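Local coordinates for flavoredoxin (PDB 2D5M), which binds flavin mononucleotide and probably carries electrons as a flavoprotein of the flavin reductase-like family, at residues G20-D25 / P100-H105; R58-T61 / A65-I68; V76-Y81 / L96-V101; E113-I118 / N157-V162. All coordinates share one frame; numbering follows the deposited sequence.

Contact 1 (G20-D25 / P100-H105); sequences GTYDRD and PVPGEH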
# COMPACT_ATOMS: atom_id res chain seq x y z
N GLY A 20 -8.58 -11.24 8.59
CA GLY A 20 -9.29 -12.10 9.55
C GLY A 20 -10.51 -12.71 8.91
O GLY A 20 -11.27 -12.04 8.20
N THR A 21 -10.76 -13.99 9.19
CA THR A 21 -11.87 -14.75 8.65
C THR A 21 -12.34 -15.83 9.63
O THR A 21 -11.65 -16.15 10.60
CB THR A 21 -11.46 -15.48 7.35
OG1 THR A 21 -10.35 -16.34 7.61
CG2 THR A 21 -11.17 -14.53 6.19
N TYR A 22 -13.53 -16.35 9.37
CA TYR A 22 -14.00 -17.59 9.98
C TYR A 22 -14.04 -18.70 8.93
O TYR A 22 -14.52 -18.48 7.81
CB TYR A 22 -15.42 -17.42 10.53
CG TYR A 22 -15.56 -16.55 11.74
CD1 TYR A 22 -14.92 -16.81 12.91
CD2 TYR A 22 -16.39 -15.40 11.67
CE1 TYR A 22 -15.06 -15.98 14.03
CE2 TYR A 22 -16.53 -14.58 12.78
CZ TYR A 22 -15.88 -14.88 13.97
OH TYR A 22 -16.04 -14.04 15.02
N ASP A 23 -13.58 -19.90 9.28
CA ASP A 23 -13.75 -21.05 8.41
C ASP A 23 -15.15 -21.61 8.56
O ASP A 23 -16.02 -21.07 9.25
CB ASP A 23 -12.64 -22.08 8.58
CG ASP A 23 -12.81 -23.05 9.76
OD1 ASP A 23 -13.74 -22.89 10.59
OD2 ASP A 23 -11.96 -23.95 9.84
N ARG A 24 -15.39 -22.72 7.88
CA ARG A 24 -16.75 -23.31 7.84
C ARG A 24 -17.24 -23.80 9.19
O ARG A 24 -18.47 -23.88 9.35
CB ARG A 24 -16.79 -24.42 6.81
CG ARG A 24 -15.94 -25.63 7.20
CD ARG A 24 -15.71 -26.49 5.91
NE ARG A 24 -14.84 -27.61 6.17
CZ ARG A 24 -13.53 -27.49 6.27
NH1 ARG A 24 -12.87 -26.34 6.12
NH2 ARG A 24 -12.80 -28.59 6.51
N ASP A 25 -16.33 -24.05 10.10
CA ASP A 25 -16.64 -24.49 11.47
C ASP A 25 -16.50 -23.33 12.45
O ASP A 25 -16.48 -23.59 13.64
CB ASP A 25 -15.70 -25.63 11.85
CG ASP A 25 -15.96 -26.86 10.99
OD1 ASP A 25 -17.16 -27.19 10.99
OD2 ASP A 25 -15.01 -27.40 10.37
N PRO A 100 -10.10 -13.10 19.13
CA PRO A 100 -10.87 -12.97 17.88
C PRO A 100 -12.22 -12.33 18.18
O PRO A 100 -13.13 -13.00 18.73
CB PRO A 100 -10.99 -14.43 17.43
CG PRO A 100 -11.03 -15.22 18.72
CD PRO A 100 -10.21 -14.45 19.73
N VAL A 101 -12.34 -11.06 17.91
CA VAL A 101 -13.53 -10.31 18.21
C VAL A 101 -14.48 -10.37 17.03
O VAL A 101 -14.07 -9.99 15.91
CB VAL A 101 -13.21 -8.82 18.54
CG1 VAL A 101 -14.47 -8.07 18.80
CG2 VAL A 101 -12.24 -8.74 19.71
N PRO A 102 -15.71 -10.82 17.18
CA PRO A 102 -16.61 -10.84 16.02
C PRO A 102 -16.86 -9.45 15.47
O PRO A 102 -17.12 -8.50 16.22
CB PRO A 102 -17.90 -11.46 16.55
CG PRO A 102 -17.55 -12.02 17.85
CD PRO A 102 -16.36 -11.35 18.39
N GLY A 103 -16.82 -9.30 14.15
CA GLY A 103 -17.27 -8.10 13.50
C GLY A 103 -18.69 -7.74 13.86
O GLY A 103 -19.51 -8.61 14.10
N GLU A 104 -18.93 -6.44 13.91
CA GLU A 104 -20.29 -5.94 14.19
C GLU A 104 -21.12 -5.88 12.94
O GLU A 104 -22.36 -5.88 13.04
CB GLU A 104 -20.18 -4.57 14.89
CG GLU A 104 -19.55 -4.74 16.29
CD GLU A 104 -19.39 -3.39 16.99
OE1 GLU A 104 -19.01 -2.42 16.24
OE2 GLU A 104 -19.65 -3.22 18.20
N HIS A 105 -20.48 -5.75 11.77
CA HIS A 105 -21.14 -5.51 10.51
C HIS A 105 -20.95 -6.66 9.51
O HIS A 105 -21.70 -6.75 8.55
CB HIS A 105 -20.65 -4.20 9.88
CG HIS A 105 -20.83 -3.03 10.77
ND1 HIS A 105 -21.98 -2.30 10.83
CD2 HIS A 105 -19.96 -2.50 11.69
CE1 HIS A 105 -21.78 -1.36 11.76
NE2 HIS A 105 -20.58 -1.45 12.29
O HOH W 1 -14.64 -14.74 17.22
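Y22 and P102 are the residues whose backbones come nearest, yet their CA atoms stay 9.4 Å apart. Residues 20-22 form the end of strand 14-22, and residues 100-102 are a short strand of another sheet. The two do not pair, and the gap between them is bridged by one side chain and a water. The Y22 ring spans it. With CG anti to the carbonyl carbon (chi1 -70°), the ring swings toward strand 100-102, and its phenol end reaches P102. Y22 OH meets the flank of the proline, at 3.4 Å from P102 CA and 3.5 Å from P102 CB. This is van der Waals contact between an oxygen and carbon atoms. The hydroxyl bonds to a water at the ring edge, in the ring plane, with its oxygen 2.7 Å from Y22 OH. The same water donates to P100 O at 2.8 Å. The hydroxyl is therefore tied to the backbone of strand 100-102 through one solvent molecule. Beyond Y22, an Asx turn closes the strand end, with D25 N bonded to D23 OD1 at 2.9 Å. The contact lies at the surface. Strand 100-102 pairs with strand 109-111, and P109 of that strand touches both Y22 and P100. P28 of strand 28-41 also packs on both, while T21 packs on helix 55-63.

Contact 2 (R58-T61 / A65-I68); sequences RSIT and AFTI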
# COMPACT_ATOMS: atom_id res chain seq x y z
N ARG A 58 -10.00 -19.78 1.02
CA ARG A 58 -11.18 -20.63 1.07
C ARG A 58 -12.24 -19.96 1.94
O ARG A 58 -13.41 -19.86 1.55
CB ARG A 58 -10.82 -21.99 1.61
CG ARG A 58 -12.07 -22.90 1.78
CD ARG A 58 -11.66 -24.28 2.27
NE ARG A 58 -12.86 -25.08 2.49
CZ ARG A 58 -12.81 -26.40 2.75
NH1 ARG A 58 -11.62 -26.97 2.82
NH2 ARG A 58 -13.95 -27.08 2.93
N SER A 59 -11.86 -19.49 3.10
CA SER A 59 -12.86 -18.89 4.01
C SER A 59 -13.52 -17.66 3.40
O SER A 59 -14.74 -17.47 3.56
CB SER A 59 -12.20 -18.54 5.35
OG SER A 59 -11.79 -19.74 5.97
N ILE A 60 -12.77 -16.83 2.69
CA ILE A 60 -13.38 -15.65 2.10
C ILE A 60 -14.34 -16.06 1.01
O ILE A 60 -15.43 -15.48 0.87
CB ILE A 60 -12.32 -14.66 1.55
CG1 ILE A 60 -11.51 -14.08 2.69
CG2 ILE A 60 -12.98 -13.58 0.69
CD1 ILE A 60 -10.36 -13.16 2.28
N THR A 61 -13.99 -17.05 0.19
CA THR A 61 -14.90 -17.52 -0.86
C THR A 61 -16.18 -18.06 -0.25
O THR A 61 -17.25 -17.93 -0.84
CB THR A 61 -14.31 -18.55 -1.81
OG1 THR A 61 -14.02 -19.77 -1.17
CG2 THR A 61 -13.02 -18.07 -2.48
N ALA A 65 -16.75 -12.28 3.47
CA ALA A 65 -16.48 -11.28 4.47
C ALA A 65 -15.08 -11.52 5.04
O ALA A 65 -14.65 -12.66 5.17
CB ALA A 65 -17.48 -11.39 5.62
N PHE A 66 -14.41 -10.42 5.42
CA PHE A 66 -13.13 -10.52 6.06
C PHE A 66 -12.89 -9.19 6.80
O PHE A 66 -13.56 -8.19 6.53
CB PHE A 66 -11.99 -10.80 5.09
CG PHE A 66 -11.78 -9.81 3.95
CD1 PHE A 66 -10.80 -8.82 4.08
CD2 PHE A 66 -12.48 -9.89 2.78
CE1 PHE A 66 -10.54 -7.96 3.01
CE2 PHE A 66 -12.26 -8.98 1.74
CZ PHE A 66 -11.28 -8.02 1.84
N THR A 67 -11.95 -9.21 7.72
CA THR A 67 -11.50 -8.01 8.36
C THR A 67 -10.02 -7.78 8.02
O THR A 67 -9.34 -8.68 7.58
CB THR A 67 -11.63 -8.08 9.90
OG1 THR A 67 -10.73 -9.07 10.35
CG2 THR A 67 -13.05 -8.37 10.31
N ILE A 68 -9.57 -6.54 8.26
CA ILE A 68 -8.17 -6.18 8.28
C ILE A 68 -7.89 -5.57 9.63
O ILE A 68 -8.47 -4.57 9.99
CB ILE A 68 -7.82 -5.25 7.11
CG1 ILE A 68 -7.85 -6.04 5.79
CG2 ILE A 68 -6.45 -4.56 7.36
CD1 ILE A 68 -7.79 -5.19 4.55
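A helix leading into a strand of the main antiparallel sheet is the unit here: helix 55-63 runs almost directly into strand 65-70, and I60 packs back on F66. The fold is consistent with the FMN-binding split barrel of the flavin reductase-like family, and this contact belongs to its buried interior. The backbones come closest at I60 and A65, whose CA atoms are 5.9 Å apart. I60 makes the contact with its longer branch. CG1 is anti to the carbonyl carbon (chi1 -66°) and CD1 continues the extended chain (chi2 176°), which carries the methyl to the phenylalanine. I60 CG1 lies 4.1 Å from F66 CB and 4.2 Å from the backbone oxygen A65 O. The two side chains meet at a slant, and this pair is apolar. Other residues complete the packing: V19 and V48 touch F66, L50 touches I60, and L120 and L122 of strand 116-126 reach F66 and I60 respectively. On the outer side of the helix, T61 OG1 donates to R58 O at 2.8 Å. At the apolar centre, the terminal methyl I60 CD1 sits 3.9 Å from F66 CD2 and 4.0 Å from F66 CG.

Contact 3 (V76-Y81 / L96-V101); sequences VRHADY and LGLTPV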
# COMPACT_ATOMS: atom_id res chain seq x y z
N VAL A 76 4.38 -7.03 16.19
CA VAL A 76 5.08 -7.36 14.96
C VAL A 76 5.43 -8.86 14.90
O VAL A 76 5.29 -9.47 13.83
CB VAL A 76 6.34 -6.47 14.75
CG1 VAL A 76 7.44 -6.73 15.76
CG2 VAL A 76 6.85 -6.65 13.31
N ARG A 77 5.83 -9.48 16.02
CA ARG A 77 6.14 -10.90 15.97
C ARG A 77 4.90 -11.73 15.71
O ARG A 77 4.91 -12.73 14.97
CB ARG A 77 6.82 -11.32 17.27
CG ARG A 77 8.18 -10.64 17.51
CD ARG A 77 8.89 -11.16 18.74
NE ARG A 77 9.47 -12.47 18.42
CZ ARG A 77 10.10 -13.30 19.24
NH1 ARG A 77 10.31 -13.01 20.51
NH2 ARG A 77 10.56 -14.46 18.78
N HIS A 78 3.79 -11.35 16.27
CA HIS A 78 2.50 -12.03 16.13
C HIS A 78 2.05 -11.98 14.68
O HIS A 78 1.57 -12.96 14.12
CB HIS A 78 1.43 -11.41 17.04
CG HIS A 78 1.80 -11.25 18.49
ND1 HIS A 78 2.80 -10.40 18.92
CD2 HIS A 78 1.26 -11.82 19.60
CE1 HIS A 78 2.90 -10.46 20.19
NE2 HIS A 78 1.97 -11.33 20.68
N ALA A 79 2.18 -10.78 14.10
CA ALA A 79 1.81 -10.59 12.72
C ALA A 79 2.65 -11.47 11.80
O ALA A 79 2.16 -12.11 10.87
CB ALA A 79 1.90 -9.12 12.35
N ASP A 80 3.97 -11.49 12.08
CA ASP A 80 4.87 -12.33 11.31
C ASP A 80 4.49 -13.81 11.42
O ASP A 80 4.45 -14.53 10.41
CB ASP A 80 6.30 -12.06 11.75
CG ASP A 80 7.33 -12.59 10.76
OD1 ASP A 80 7.23 -12.20 9.56
OD2 ASP A 80 8.24 -13.34 11.19
N TYR A 81 4.17 -14.26 12.63
CA TYR A 81 3.73 -15.63 12.84
C TYR A 81 2.56 -15.96 11.93
O TYR A 81 2.52 -17.02 11.31
CB TYR A 81 3.36 -15.82 14.32
CG TYR A 81 2.97 -17.21 14.72
CD1 TYR A 81 3.88 -18.04 15.40
CD2 TYR A 81 1.69 -17.72 14.49
CE1 TYR A 81 3.54 -19.30 15.78
CE2 TYR A 81 1.34 -19.00 14.86
CZ TYR A 81 2.29 -19.79 15.53
OH TYR A 81 1.95 -21.07 15.91
N LEU A 96 -1.22 -17.49 19.65
CA LEU A 96 -0.65 -16.15 19.87
C LEU A 96 -1.16 -15.48 21.10
O LEU A 96 -0.67 -14.41 21.46
CB LEU A 96 -0.89 -15.31 18.62
CG LEU A 96 -0.10 -15.74 17.39
CD1 LEU A 96 -0.57 -15.00 16.14
CD2 LEU A 96 1.38 -15.59 17.59
N GLY A 97 -2.20 -16.05 21.74
CA GLY A 97 -2.83 -15.39 22.89
C GLY A 97 -3.53 -14.10 22.52
O GLY A 97 -3.49 -13.13 23.28
N LEU A 98 -4.16 -14.04 21.36
CA LEU A 98 -4.91 -12.90 20.89
C LEU A 98 -6.40 -13.19 20.85
O LEU A 98 -6.81 -14.38 20.91
CB LEU A 98 -4.41 -12.53 19.46
CG LEU A 98 -2.97 -12.09 19.38
CD1 LEU A 98 -2.57 -11.86 17.93
CD2 LEU A 98 -2.71 -10.83 20.14
N THR A 99 -7.19 -12.16 20.74
CA THR A 99 -8.65 -12.26 20.91
C THR A 99 -9.35 -12.09 19.58
O THR A 99 -9.25 -11.01 18.95
CB THR A 99 -9.14 -11.17 21.85
OG1 THR A 99 -8.45 -11.26 23.11
CG2 THR A 99 -10.62 -11.29 22.15
N PRO A 100 -10.10 -13.10 19.13
CA PRO A 100 -10.87 -12.97 17.88
C PRO A 100 -12.22 -12.33 18.18
O PRO A 100 -13.13 -13.00 18.73
CB PRO A 100 -10.99 -14.43 17.43
CG PRO A 100 -11.03 -15.22 18.72
CD PRO A 100 -10.21 -14.45 19.73
N VAL A 101 -12.34 -11.06 17.91
CA VAL A 101 -13.53 -10.31 18.21
C VAL A 101 -14.48 -10.37 17.03
O VAL A 101 -14.07 -9.99 15.91
CB VAL A 101 -13.21 -8.82 18.54
CG1 VAL A 101 -14.47 -8.07 18.80
CG2 VAL A 101 -12.24 -8.74 19.71
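The Y81 ring carries a methyl of L96 on one face. L96 CD2 stands 3.6 Å above the ring plane, offset toward the rim, and makes a CH-pi contact 4.0 Å from the ring centroid. Its nearest ring atom is Y81 CG at 3.7 Å. The other methyl, L96 CD1, lies 3.9 Å from Y81 CD2 and 3.6 Å from H78 O, so the fork of the leucine fits between the tyrosine ring and the helix backbone. The H78 ring is approached differently. L96 O lies at its edge, in the ring plane, 3.7 Å from H78 CD2. L98 CD2 meets the ring obliquely, 4.1 Å from H78 CD2, while L98 CD1 lies 4.1 Å from H78 CB. Y81 CG is anti to the backbone N (chi1 -176°), which turns the ring toward L96. Its hydroxyl bonds to E90 in the loop before helix 92-96. L96 ends that helix, and G97 follows with positive phi. On another side of helix 76-82, D80 touches FMN and bonds to Y171. D80 also accepts from backbone N atoms of F182, S183 and G185 of the second subunit, and R77 donates to A184 O there. Between the two segments the chemistry is mainly dispersion and CH-pi contact, so their fit rests on shape, while these polar groups serve the flavin pocket and the dimer.

Contact 4 (E113-I118 / N157-V162); sequences EFPMAI and NKVDPV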
# COMPACT_ATOMS: atom_id res chain seq x y z
N GLU A 113 -6.71 -6.93 20.21
CA GLU A 113 -5.58 -6.25 20.81
C GLU A 113 -5.00 -5.17 19.91
O GLU A 113 -4.22 -4.35 20.40
CB GLU A 113 -4.47 -7.26 21.13
CG GLU A 113 -4.75 -8.22 22.26
CD GLU A 113 -5.75 -9.29 22.00
OE1 GLU A 113 -6.07 -9.59 20.84
OE2 GLU A 113 -6.19 -9.90 23.01
N PHE A 114 -5.29 -5.23 18.61
CA PHE A 114 -4.68 -4.27 17.68
C PHE A 114 -5.41 -2.94 17.75
O PHE A 114 -6.57 -2.87 18.09
CB PHE A 114 -4.67 -4.81 16.27
CG PHE A 114 -3.72 -5.98 16.02
CD1 PHE A 114 -2.99 -6.64 17.01
CD2 PHE A 114 -3.54 -6.41 14.71
CE1 PHE A 114 -2.19 -7.72 16.72
CE2 PHE A 114 -2.74 -7.48 14.43
CZ PHE A 114 -2.08 -8.15 15.41
N PRO A 115 -4.71 -1.87 17.39
CA PRO A 115 -5.28 -0.54 17.58
C PRO A 115 -6.35 -0.17 16.59
O PRO A 115 -7.16 0.77 16.80
CB PRO A 115 -4.06 0.36 17.41
CG PRO A 115 -3.11 -0.40 16.51
CD PRO A 115 -3.29 -1.79 17.04
N MET A 116 -6.38 -0.83 15.46
CA MET A 116 -7.26 -0.46 14.35
C MET A 116 -7.73 -1.74 13.63
O MET A 116 -6.94 -2.63 13.34
CB MET A 116 -6.52 0.43 13.38
CG MET A 116 -7.26 0.89 12.17
SD MET A 116 -6.23 2.23 11.49
CE MET A 116 -7.27 2.64 10.14
N ALA A 117 -9.01 -1.77 13.29
CA ALA A 117 -9.60 -2.90 12.60
C ALA A 117 -10.63 -2.35 11.58
O ALA A 117 -11.31 -1.37 11.83
CB ALA A 117 -10.26 -3.85 13.57
N ILE A 118 -10.69 -3.01 10.45
CA ILE A 118 -11.56 -2.65 9.34
C ILE A 118 -12.43 -3.86 9.02
O ILE A 118 -11.90 -4.98 8.91
CB ILE A 118 -10.69 -2.26 8.11
CG1 ILE A 118 -9.65 -1.22 8.45
CG2 ILE A 118 -11.62 -1.83 6.98
CD1 ILE A 118 -8.67 -0.94 7.32
N ASN A 157 0.82 7.99 14.66
CA ASN A 157 1.89 7.59 15.57
C ASN A 157 1.38 6.88 16.83
O ASN A 157 2.14 6.08 17.42
CB ASN A 157 2.69 8.82 15.98
CG ASN A 157 3.54 9.40 14.91
OD1 ASN A 157 3.47 10.63 14.70
ND2 ASN A 157 4.33 8.57 14.19
N LYS A 158 0.14 7.13 17.25
CA LYS A 158 -0.45 6.38 18.34
C LYS A 158 -0.91 5.01 17.87
O LYS A 158 -0.69 3.99 18.57
CB LYS A 158 -1.63 7.15 18.97
CG LYS A 158 -1.13 8.40 19.72
CD LYS A 158 -2.30 9.21 20.24
CE LYS A 158 -1.92 10.24 21.30
NZ LYS A 158 -3.19 10.70 21.96
N VAL A 159 -1.53 4.93 16.69
CA VAL A 159 -1.81 3.63 16.09
C VAL A 159 -0.53 2.80 15.97
O VAL A 159 -0.47 1.60 16.29
CB VAL A 159 -2.52 3.78 14.74
CG1 VAL A 159 -2.71 2.44 14.07
CG2 VAL A 159 -3.88 4.45 14.94
N ASP A 160 0.51 3.46 15.48
CA ASP A 160 1.84 2.90 15.38
C ASP A 160 1.88 1.66 14.49
O ASP A 160 2.42 0.61 14.87
CB ASP A 160 2.36 2.58 16.79
CG ASP A 160 3.81 2.25 16.81
OD1 ASP A 160 4.22 1.33 17.58
OD2 ASP A 160 4.60 2.93 16.09
N PRO A 161 1.39 1.77 13.27
CA PRO A 161 1.29 0.61 12.37
C PRO A 161 2.65 0.15 11.83
O PRO A 161 3.61 0.90 11.76
CB PRO A 161 0.45 1.17 11.21
CG PRO A 161 0.83 2.61 11.14
CD PRO A 161 1.00 3.03 12.58
N VAL A 162 2.70 -1.11 11.45
CA VAL A 162 3.91 -1.69 10.89
C VAL A 162 3.93 -1.53 9.38
O VAL A 162 2.93 -1.72 8.69
CB VAL A 162 4.03 -3.17 11.27
CG1 VAL A 162 5.22 -3.87 10.68
CG2 VAL A 162 4.03 -3.40 12.77
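P115 leads the contact with V159, and its ring can be followed outward. P115 CB lies 4.0 Å from V159 O and 4.2 Å from V159 CG1. P115 CG meets V159 O at 3.3 Å and V159 CG1 at 3.8 Å, so the ring touches both the backbone carbonyl and one methyl of the valine. The two side chains cross at about a right angle, over CA atoms 5.6 Å apart. With chi1 at 175°, V159 turns CG1 away from its own N and onto the proline ring. V159 CG1 also reaches M116, at 4.4 Å from M116 CB, a looser apolar contact. V159 is the last residue of helix 156-159. D160 leaves the helix with positive phi, and its carboxylate forms a salt bridge with R73. M116 packs on V141 and V143 of strand 133-144, and Y12 of the second subunit covers M116 and P161. The contact joins the start of strand 116-126, in the main antiparallel sheet, to the short helix that precedes strand 162-165. It is a buried, largely apolar contact in which the proline ring also rests on a helix-end carbonyl, in a fold consistent with the FMN-binding split barrel, next to the dimer interface.

How the contacts relate
Contacts 2 and 4 are buried and largely apolar, contact 3 is partly buried and adds a CH-pi contact of L96 on Y81, and contact 1 lies at the surface, where a water does part of the joining. Contacts 1, 2 and 4 all reach the main sheet. G20 N bonds to T67 O between contacts 1 and 2, and I118 N bonds to I68 O between contacts 2 and 4, so strand 65-70 links three of them. Contacts 1 and 3 share P100 and V101 of strand 100-102. Contact 3 meets contact 4 through the T99 and E113 side chains. Contacts 3 and 4 also touch the second subunit, whereas contacts 1 and 2 do not.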